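PDB 6NQ4: HAD superfamily hydrolase from Brucella suis biovar 1, which probably acts as a phosphatase of the haloacid dehalogenase superfamily. Local coordinates for residues N49-F54 and G189-W194; D106-L111 and L211-P216; F120-E125 and G151-E156. All coordinates share one frame; numbering follows the deposited sequence.

Interaction 1 (N49-F54 and G189-W194). With EDO (1,2-ethanediol), chain F.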
loop_
_atom_site.group_PDB
_atom_site.type_symbol
_atom_site.label_atom_id
_atom_site.label_comp_id
_atom_site.label_asym_id
_atom_site.label_seq_id
_atom_site.Cartn_x
_atom_site.Cartn_y
_atom_site.Cartn_z
ATOM N N ASN A 49 -6.038 -4.659 11.000
ATOM C CA ASN A 49 -4.622 -4.691 11.371
ATOM C C ASN A 49 -3.959 -6.021 11.050
ATOM O O ASN A 49 -2.929 -6.374 11.642
ATOM C CB ASN A 49 -4.425 -4.334 12.844
ATOM C CG ASN A 49 -5.051 -5.360 13.775
ATOM O OD1 ASN A 49 -5.458 -6.446 13.355
ATOM N ND2 ASN A 49 -5.123 -5.023 15.050
ATOM N N GLY A 50 -4.516 -6.772 10.110
ATOM C CA GLY A 50 -3.975 -8.068 9.763
ATOM C C GLY A 50 -4.453 -9.201 10.636
ATOM O O GLY A 50 -4.307 -10.370 10.247
ATOM N N GLU A 51 -5.006 -8.901 11.822
ATOM C CA GLU A 51 -5.539 -9.930 12.712
ATOM C C GLU A 51 -6.997 -9.718 13.113
ATOM O O GLU A 51 -7.711 -10.710 13.313
ATOM C CB GLU A 51 -4.625 -10.087 13.939
ATOM C CG GLU A 51 -3.243 -10.606 13.519
ATOM C CD GLU A 51 -2.329 -11.011 14.658
ATOM O OE1 GLU A 51 -2.596 -10.666 15.833
ATOM O OE2 GLU A 51 -1.317 -11.680 14.350
ATOM N N THR A 52 -7.457 -8.468 13.224
ATOM C CA THR A 52 -8.871 -8.176 13.417
ATOM C C THR A 52 -9.251 -6.972 12.567
ATOM O O THR A 52 -8.402 -6.151 12.210
ATOM C CB THR A 52 -9.241 -7.881 14.883
ATOM O OG1 THR A 52 -8.475 -6.771 15.358
ATOM C CG2 THR A 52 -8.986 -9.089 15.768
ATOM N N SER A 53 -10.539 -6.878 12.228
ATOM C CA SER A 53 -11.045 -5.711 11.517
ATOM C C SER A 53 -11.746 -4.768 12.489
ATOM O O SER A 53 -12.074 -5.133 13.626
ATOM C CB SER A 53 -11.985 -6.093 10.373
ATOM O OG SER A 53 -13.104 -6.808 10.842
ATOM N N PHE A 54 -11.948 -3.533 12.037
ATOM C CA PHE A 54 -12.454 -2.466 12.900
ATOM C C PHE A 54 -13.908 -2.170 12.534
ATOM O O PHE A 54 -14.188 -1.562 11.489
ATOM C CB PHE A 54 -11.571 -1.223 12.788
ATOM C CG PHE A 54 -10.105 -1.487 13.031
ATOM C CD1 PHE A 54 -9.690 -2.419 13.964
ATOM C CD2 PHE A 54 -9.144 -0.792 12.317
ATOM C CE1 PHE A 54 -8.331 -2.652 14.186
ATOM C CE2 PHE A 54 -7.790 -1.028 12.530
ATOM C CZ PHE A 54 -7.390 -1.962 13.465
ATOM N N GLY A 189 -1.627 -7.276 14.017
ATOM C CA GLY A 189 -2.126 -7.258 15.366
ATOM C C GLY A 189 -1.269 -6.313 16.182
ATOM O O GLY A 189 -1.030 -5.169 15.784
ATOM N N PRO A 190 -0.733 -6.801 17.307
ATOM C CA PRO A 190 0.082 -5.950 18.181
ATOM C C PRO A 190 1.511 -5.760 17.710
ATOM O O PRO A 190 2.227 -4.948 18.311
ATOM C CB PRO A 190 0.076 -6.729 19.507
ATOM C CG PRO A 190 0.058 -8.165 19.048
ATOM C CD PRO A 190 -0.896 -8.156 17.861
ATOM N N ARG A 191 1.958 -6.495 16.696
ATOM C CA ARG A 191 3.349 -6.476 16.269
ATOM C C ARG A 191 3.574 -5.438 15.166
ATOM O O ARG A 191 2.644 -5.038 14.453
ATOM C CB ARG A 191 3.758 -7.869 15.763
ATOM C CG ARG A 191 3.782 -8.931 16.869
ATOM C CD ARG A 191 4.282 -10.324 16.427
ATOM N NE ARG A 191 3.583 -10.853 15.250
ATOM C CZ ARG A 191 2.320 -11.270 15.234
ATOM N NH1 ARG A 191 1.577 -11.233 16.336
ATOM N NH2 ARG A 191 1.794 -11.722 14.104
ATOM N N LEU A 192 4.830 -5.007 15.028
ATOM C CA LEU A 192 5.300 -4.259 13.861
ATOM C C LEU A 192 6.211 -5.166 13.048
ATOM O O LEU A 192 7.097 -5.830 13.611
ATOM C CB LEU A 192 6.038 -2.976 14.267
ATOM C CG LEU A 192 5.123 -1.887 14.835
ATOM C CD1 LEU A 192 5.909 -0.822 15.588
ATOM C CD2 LEU A 192 4.355 -1.268 13.694
ATOM N N ILE A 193 5.971 -5.214 11.738
ATOM C CA ILE A 193 6.614 -6.147 10.824
ATOM C C ILE A 193 7.320 -5.351 9.735
ATOM O O ILE A 193 6.731 -4.439 9.143
ATOM C CB ILE A 193 5.540 -7.053 10.192
ATOM C CG1 ILE A 193 4.725 -7.781 11.271
ATOM C CG2 ILE A 193 6.159 -8.026 9.217
ATOM C CD1 ILE A 193 5.527 -8.758 12.092
ATOM N N TRP A 194 8.555 -5.744 9.418
ATOM C CA TRP A 194 9.299 -5.081 8.355
ATOM C C TRP A 194 8.720 -5.446 6.992
ATOM O O TRP A 194 8.337 -6.597 6.762
ATOM C CB TRP A 194 10.762 -5.522 8.392
ATOM C CG TRP A 194 11.481 -5.043 9.607
ATOM C CD1 TRP A 194 11.897 -5.802 10.664
ATOM C CD2 TRP A 194 11.860 -3.699 9.897
ATOM N NE1 TRP A 194 12.501 -5.005 11.604
ATOM C CE2 TRP A 194 12.510 -3.710 11.153
ATOM C CE3 TRP A 194 11.713 -2.486 9.225
ATOM C CZ2 TRP A 194 13.005 -2.548 11.756
ATOM C CZ3 TRP A 194 12.210 -1.332 9.822
ATOM C CH2 TRP A 194 12.851 -1.372 11.073
HETATM C C1 EDO F . 10.305 -9.208 12.902
HETATM O O1 EDO F . 11.697 -8.870 12.830
HETATM C C2 EDO F . 9.494 -8.061 12.311
HETATM O O2 EDO F . 9.546 -8.092 10.863
HETATM O O HOH W 1 -1.035 -11.964 17.470
#
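N49 and G189 meet backbone to backbone: G189 N gives a hydrogen bond to N49 O, 2.9 Å long with an N-H...O angle of 161°. Around it lies the tight part of the contact. G189, which has no side chain, fits between the amide of N49 (CG to G189 CA 3.8 Å) and the side chain of E51, whose OE1 comes to 3.5 Å from G189 CA. N49 OD1 is turned back on its own loop, gripped from opposite faces of the amide by E51 N (2.9 Å) and T52 N (2.8 Å), the first bond making an Asx turn and the two together fixing the amide's rotation. The solvent side is looser. E51, extended beyond CG, crosses R191 at about a right angle and forms a salt bridge from OE2 to NH2 (3.1 Å), met on the syn side but 31° out of the carboxylate plane. A water accepts from R191 NH1 and donates to E51 OE1 (2.6 Å), bracing the same pair. R191 NH2 has a second carboxylate in E156. The arrangement joins the loop after strand 38-41, whose start holds the sodium ligands D42 and W44, to the 185-194 beta hairpin, consistent with the core-cap interface of a capped HAD phosphatase.

Interaction 2 (D106-L111 and L211-P216). With EDO (1,2-ethanediol), chain D; PO4 (phosphate ion), chain G.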
loop_
_atom_site.group_PDB
_atom_site.type_symbol
_atom_site.label_atom_id
_atom_site.label_comp_id
_atom_site.label_asym_id
_atom_site.label_seq_id
_atom_site.Cartn_x
_atom_site.Cartn_y
_atom_site.Cartn_z
ATOM N N ASP A 106 -0.832 -4.853 -7.557
ATOM C CA ASP A 106 -1.505 -4.741 -8.853
ATOM C C ASP A 106 -0.703 -3.865 -9.816
ATOM O O ASP A 106 -0.468 -4.237 -10.973
ATOM C CB ASP A 106 -2.876 -4.089 -8.673
ATOM C CG ASP A 106 -3.909 -4.975 -7.979
ATOM O OD1 ASP A 106 -3.838 -6.213 -8.064
ATOM O OD2 ASP A 106 -4.847 -4.395 -7.375
ATOM N N VAL A 107 -0.317 -2.665 -9.382
ATOM C CA VAL A 107 0.381 -1.761 -10.290
ATOM C C VAL A 107 1.853 -2.120 -10.450
ATOM O O VAL A 107 2.454 -1.793 -11.479
ATOM C CB VAL A 107 0.180 -0.280 -9.915
ATOM C CG1 VAL A 107 -1.240 0.146 -10.195
ATOM C CG2 VAL A 107 0.578 0.005 -8.470
ATOM N N THR A 108 2.447 -2.800 -9.469
ATOM C CA THR A 108 3.829 -3.250 -9.613
ATOM C C THR A 108 3.963 -4.268 -10.739
ATOM O O THR A 108 5.029 -4.368 -11.358
ATOM C CB THR A 108 4.330 -3.804 -8.273
ATOM O OG1 THR A 108 4.289 -2.768 -7.283
ATOM C CG2 THR A 108 5.766 -4.281 -8.361
ATOM N N ARG A 109 2.890 -5.011 -11.034
ATOM C CA ARG A 109 2.936 -5.973 -12.134
ATOM C C ARG A 109 3.323 -5.308 -13.447
ATOM O O ARG A 109 4.010 -5.921 -14.267
ATOM C CB ARG A 109 1.600 -6.697 -12.258
ATOM C CG ARG A 109 1.403 -7.726 -11.174
ATOM C CD ARG A 109 -0.031 -8.220 -11.116
ATOM N NE ARG A 109 -0.535 -8.762 -12.370
ATOM C CZ ARG A 109 -0.419 -10.038 -12.737
ATOM N NH1 ARG A 109 0.222 -10.895 -11.957
ATOM N NH2 ARG A 109 -0.936 -10.465 -13.893
ATOM N N ASP A 110 2.937 -4.049 -13.647
ATOM C CA ASP A 110 3.345 -3.352 -14.863
ATOM C C ASP A 110 4.863 -3.129 -14.905
ATOM O O ASP A 110 5.489 -3.270 -15.962
ATOM C CB ASP A 110 2.552 -2.049 -15.009
ATOM C CG ASP A 110 1.045 -2.286 -15.070
ATOM O OD1 ASP A 110 0.620 -3.284 -15.691
ATOM O OD2 ASP A 110 0.284 -1.487 -14.485
ATOM N N LEU A 111 5.475 -2.784 -13.769
ATOM C CA LEU A 111 6.933 -2.702 -13.711
ATOM C C LEU A 111 7.569 -4.059 -13.964
ATOM O O LEU A 111 8.569 -4.158 -14.687
ATOM C CB LEU A 111 7.392 -2.169 -12.346
ATOM C CG LEU A 111 7.047 -0.722 -12.020
ATOM C CD1 LEU A 111 7.427 -0.422 -10.566
ATOM C CD2 LEU A 111 7.744 0.226 -12.994
ATOM N N LEU A 211 12.626 0.818 -8.245
ATOM C CA LEU A 211 11.457 1.137 -9.054
ATOM C C LEU A 211 10.230 0.825 -8.217
ATOM O O LEU A 211 10.070 -0.306 -7.752
ATOM C CB LEU A 211 11.442 0.318 -10.348
ATOM C CG LEU A 211 12.613 0.579 -11.292
ATOM C CD1 LEU A 211 13.809 -0.330 -10.992
ATOM C CD2 LEU A 211 12.147 0.441 -12.731
ATOM N N ILE A 212 9.388 1.835 -8.007
ATOM C CA ILE A 212 8.289 1.773 -7.047
ATOM C C ILE A 212 7.036 2.367 -7.681
ATOM O O ILE A 212 7.103 3.374 -8.396
ATOM C CB ILE A 212 8.678 2.510 -5.735
ATOM C CG1 ILE A 212 10.109 2.122 -5.296
ATOM C CG2 ILE A 212 7.694 2.172 -4.621
ATOM C CD1 ILE A 212 10.561 2.666 -3.925
ATOM N N ALA A 213 5.896 1.717 -7.448
ATOM C CA ALA A 213 4.632 2.155 -8.023
ATOM C C ALA A 213 3.530 2.399 -7.003
ATOM O O ALA A 213 2.546 3.067 -7.344
ATOM C CB ALA A 213 4.128 1.129 -9.056
ATOM N N GLY A 214 3.677 1.910 -5.761
ATOM C CA GLY A 214 2.671 2.086 -4.733
ATOM C C GLY A 214 2.695 3.486 -4.129
ATOM O O GLY A 214 3.450 4.361 -4.550
ATOM N N LYS A 215 1.827 3.702 -3.124
ATOM C CA LYS A 215 1.735 5.011 -2.483
ATOM C C LYS A 215 3.089 5.378 -1.888
ATOM O O LYS A 215 3.709 4.542 -1.229
ATOM C CB LYS A 215 0.708 4.988 -1.342
ATOM C CG LYS A 215 -0.719 4.603 -1.778
ATOM C CD LYS A 215 -1.698 4.530 -0.597
ATOM C CE LYS A 215 -1.414 3.341 0.313
ATOM N NZ LYS A 215 -2.476 3.157 1.351
ATOM N N PRO A 216 3.546 6.640 -2.032
ATOM C CA PRO A 216 2.854 7.841 -2.524
ATOM C C PRO A 216 2.998 8.087 -4.029
ATOM O O PRO A 216 2.633 9.173 -4.500
ATOM C CB PRO A 216 3.593 8.962 -1.797
ATOM C CG PRO A 216 5.030 8.442 -1.748
ATOM C CD PRO A 216 4.882 6.951 -1.486
HETATM C C1 EDO D . 9.784 3.787 -10.657
HETATM O O1 EDO D . 9.412 4.091 -12.006
HETATM C C2 EDO D . 9.979 5.054 -9.829
HETATM O O2 EDO D . 10.427 4.702 -8.513
HETATM P P PO4 G . -1.602 0.090 3.700
HETATM O O1 PO4 G . -1.725 1.002 4.920
HETATM O O2 PO4 G . -2.838 -0.781 3.560
HETATM O O3 PO4 G . -0.407 -0.775 4.146
HETATM O O4 PO4 G . -1.227 0.881 2.470
HETATM O O HOH W 2 5.479 -0.495 -5.755
#
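V107 is the first residue of the helix to touch the other segment: with CG1 beside the backbone N (chi1 -70°), CG2 falls between N and the carbonyl carbon and rests on A213 CB at 3.8 Å, while I220 and A223 of helix 218-232 also pack on this valine. One residue on, T108 reaches the same alanine through water. Its OG1 accepts from a water (3.0 Å) that in turn takes the N-H of A213 (2.8 Å), so a buried backbone donor is satisfied through the water; OG1 is also bonded to S104 O. Here the two passages between the domains run side by side: helix 104-114 leads from the core sheet towards strand 118-122 of the inserted sheet, and 211-216 returns from edge strand 210-212, the two crossings expected of a C2-type HAD cap. The return ends at the probable active site, where K215 NZ donates to O4 of a phosphate (2.8 Å), probably from the crystallisation liquor, and forms salt bridges with D42 and D251, in keeping with the HAD motif III lysine. A turn further along the helix, L111 extends CD1 (chi2 173°) over the strand, touching A213 CB at 3.9 Å and L211 CB at 4.1 Å, with I178 of the next strand alongside.

Interaction 3 (F120-E125 and G151-E156). With EDO (1,2-ethanediol), chain F.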
loop_
_atom_site.group_PDB
_atom_site.type_symbol
_atom_site.label_atom_id
_atom_site.label_comp_id
_atom_site.label_asym_id
_atom_site.label_seq_id
_atom_site.Cartn_x
_atom_site.Cartn_y
_atom_site.Cartn_z
ATOM N N PHE A 120 15.079 -12.427 -9.673
ATOM C CA PHE A 120 15.347 -12.947 -8.339
ATOM C C PHE A 120 14.292 -12.394 -7.383
ATOM O O PHE A 120 14.180 -11.170 -7.209
ATOM C CB PHE A 120 16.749 -12.533 -7.897
ATOM C CG PHE A 120 17.095 -12.933 -6.494
ATOM C CD1 PHE A 120 17.123 -14.273 -6.111
ATOM C CD2 PHE A 120 17.401 -11.963 -5.552
ATOM C CE1 PHE A 120 17.470 -14.624 -4.803
ATOM C CE2 PHE A 120 17.757 -12.312 -4.254
ATOM C CZ PHE A 120 17.786 -13.636 -3.882
ATOM N N HIS A 121 13.528 -13.294 -6.771
ATOM C CA HIS A 121 12.439 -12.932 -5.867
ATOM C C HIS A 121 12.952 -12.802 -4.435
ATOM O O HIS A 121 13.612 -13.716 -3.923
ATOM C CB HIS A 121 11.366 -14.026 -5.926
ATOM C CG HIS A 121 10.255 -13.863 -4.934
ATOM N ND1 HIS A 121 9.281 -12.893 -5.053
ATOM C CD2 HIS A 121 9.945 -14.576 -3.822
ATOM C CE1 HIS A 121 8.417 -13.017 -4.059
ATOM N NE2 HIS A 121 8.793 -14.033 -3.301
ATOM N N ILE A 122 12.632 -11.681 -3.792
ATOM C CA ILE A 122 12.838 -11.509 -2.358
ATOM C C ILE A 122 11.449 -11.336 -1.760
ATOM O O ILE A 122 10.782 -10.322 -2.001
ATOM C CB ILE A 122 13.734 -10.309 -2.023
ATOM C CG1 ILE A 122 15.087 -10.411 -2.732
ATOM C CG2 ILE A 122 13.944 -10.240 -0.501
ATOM C CD1 ILE A 122 15.943 -9.150 -2.587
ATOM N N GLY A 123 11.014 -12.315 -0.985
ATOM C CA GLY A 123 9.704 -12.281 -0.369
ATOM C C GLY A 123 9.251 -13.687 -0.042
ATOM O O GLY A 123 9.926 -14.676 -0.344
ATOM N N CYS A 124 8.067 -13.766 0.554
ATOM C CA CYS A 124 7.593 -15.071 0.995
ATOM C C CYS A 124 6.968 -15.858 -0.161
ATOM O O CYS A 124 6.815 -15.361 -1.283
ATOM C CB CYS A 124 6.637 -14.922 2.178
ATOM S SG CYS A 124 5.070 -14.184 1.739
ATOM N N GLU A 125 6.606 -17.113 0.128
ATOM C CA GLU A 125 6.003 -17.974 -0.887
ATOM C C GLU A 125 4.645 -17.453 -1.347
ATOM O O GLU A 125 4.337 -17.485 -2.541
ATOM C CB GLU A 125 5.866 -19.388 -0.343
ATOM C CG GLU A 125 5.473 -20.391 -1.397
ATOM C CD GLU A 125 5.389 -21.793 -0.849
ATOM O OE1 GLU A 125 4.449 -22.515 -1.232
ATOM O OE2 GLU A 125 6.257 -22.169 -0.030
ATOM N N GLY A 151 8.714 -8.452 -0.048
ATOM C CA GLY A 151 8.787 -8.455 1.404
ATOM C C GLY A 151 10.014 -9.227 1.851
ATOM O O GLY A 151 10.888 -9.537 1.049
ATOM N N LEU A 152 10.065 -9.539 3.135
ATOM C CA LEU A 152 11.156 -10.371 3.630
ATOM C C LEU A 152 10.781 -11.849 3.469
ATOM O O LEU A 152 9.602 -12.207 3.417
ATOM C CB LEU A 152 11.469 -10.049 5.103
ATOM C CG LEU A 152 12.261 -8.767 5.401
ATOM C CD1 LEU A 152 11.551 -7.488 4.941
ATOM C CD2 LEU A 152 12.568 -8.714 6.897
ATOM N N TYR A 153 11.799 -12.715 3.384
ATOM C CA TYR A 153 11.536 -14.154 3.266
ATOM C C TYR A 153 10.751 -14.690 4.457
ATOM O O TYR A 153 9.831 -15.504 4.291
ATOM C CB TYR A 153 12.836 -14.944 3.106
ATOM C CG TYR A 153 13.522 -14.699 1.788
ATOM C CD1 TYR A 153 12.905 -15.052 0.591
ATOM C CD2 TYR A 153 14.784 -14.106 1.730
ATOM C CE1 TYR A 153 13.523 -14.824 -0.629
ATOM C CE2 TYR A 153 15.403 -13.868 0.523
ATOM C CZ TYR A 153 14.772 -14.224 -0.659
ATOM O OH TYR A 153 15.415 -13.983 -1.851
ATOM N N ASP A 154 11.110 -14.274 5.671
ATOM C CA ASP A 154 10.375 -14.677 6.875
ATOM C C ASP A 154 10.291 -13.445 7.771
ATOM O O ASP A 154 11.165 -13.203 8.615
ATOM C CB ASP A 154 11.027 -15.851 7.587
ATOM C CG ASP A 154 10.240 -16.281 8.825
ATOM O OD1 ASP A 154 9.294 -15.559 9.225
ATOM O OD2 ASP A 154 10.544 -17.344 9.397
ATOM N N ASP A 155 9.218 -12.687 7.601
ATOM C CA ASP A 155 9.116 -11.387 8.244
ATOM C C ASP A 155 8.736 -11.462 9.713
ATOM O O ASP A 155 8.647 -10.418 10.368
ATOM C CB ASP A 155 8.176 -10.463 7.462
ATOM C CG ASP A 155 6.727 -10.937 7.450
ATOM O OD1 ASP A 155 6.339 -11.854 8.217
ATOM O OD2 ASP A 155 5.961 -10.356 6.646
ATOM N N GLU A 156 8.501 -12.654 10.255
ATOM C CA GLU A 156 8.265 -12.747 11.689
ATOM C C GLU A 156 9.551 -12.861 12.487
ATOM O O GLU A 156 9.530 -12.632 13.699
ATOM C CB GLU A 156 7.313 -13.905 12.020
ATOM C CG GLU A 156 5.880 -13.704 11.524
ATOM C CD GLU A 156 5.040 -12.761 12.397
ATOM O OE1 GLU A 156 5.542 -12.249 13.427
ATOM O OE2 GLU A 156 3.856 -12.537 12.056
HETATM C C1 EDO F . 10.305 -9.208 12.902
HETATM O O1 EDO F . 11.697 -8.870 12.830
HETATM C C2 EDO F . 9.494 -8.061 12.311
HETATM O O2 EDO F . 9.546 -8.092 10.863
#
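G123 and G151 bring their backbones together just beyond the strands, CA atoms 4.3 Å apart, through a weak hydrogen bond from G151 N to I122 O (3.4 Å) and a CA-H...O contact from G123 CA to G151 O (3.3 Å). Y153 then doubles back over the other segment: its CB starts away from it, but with CG beside the backbone N (chi1 -68°) the ring lies across I122 and G123. Its hydroxyl donates to H121 O at 2.8 Å, in the carbonyl plane and on a lone pair, which ties the phenol to the strand's backbone. The side chains of Y153 and F120 cross at about a right angle, F120 CZ coming to 3.1 Å from Y153 OH, while I122 CG2 sits over one face of the tyrosine (4.0 Å to CE2). G123 N lies over the rim of one face of the H121 imidazole, whose NE2 donates to C124 O (3.1 Å) and whose ND1 is bonded to Y131 OH, which together fix its rotation. The contact gathers the loops that follow the adjacent parallel strands 118-122 and 146-149, at the loop-bearing C-terminal edge of a parallel alpha/beta sheet, here probably that of the cap domain.

Overall arrangement
From the N terminus, the chain leaves core strand 38-41 and opens interaction 1 with 49-54, then opens interaction 2 on helix 104-114. Entering the second parallel sheet, it starts interaction 3 at 120-125 and closes it at 151-156, the shortest loop, nested inside both others. Segment 189-194, the turn and second strand of a hairpin, closes interaction 1, and 211-216, on the way back to the core, closes interaction 2; these two loops cross. Interaction 2 bundles the passages between the sheets; interaction 1 probably bridges core and cap on the opposite side of the chain's centre, the two contact centres about 23 Å apart; interaction 3 lies within the second domain. R191 with E156 joins interactions 1 and 3 directly.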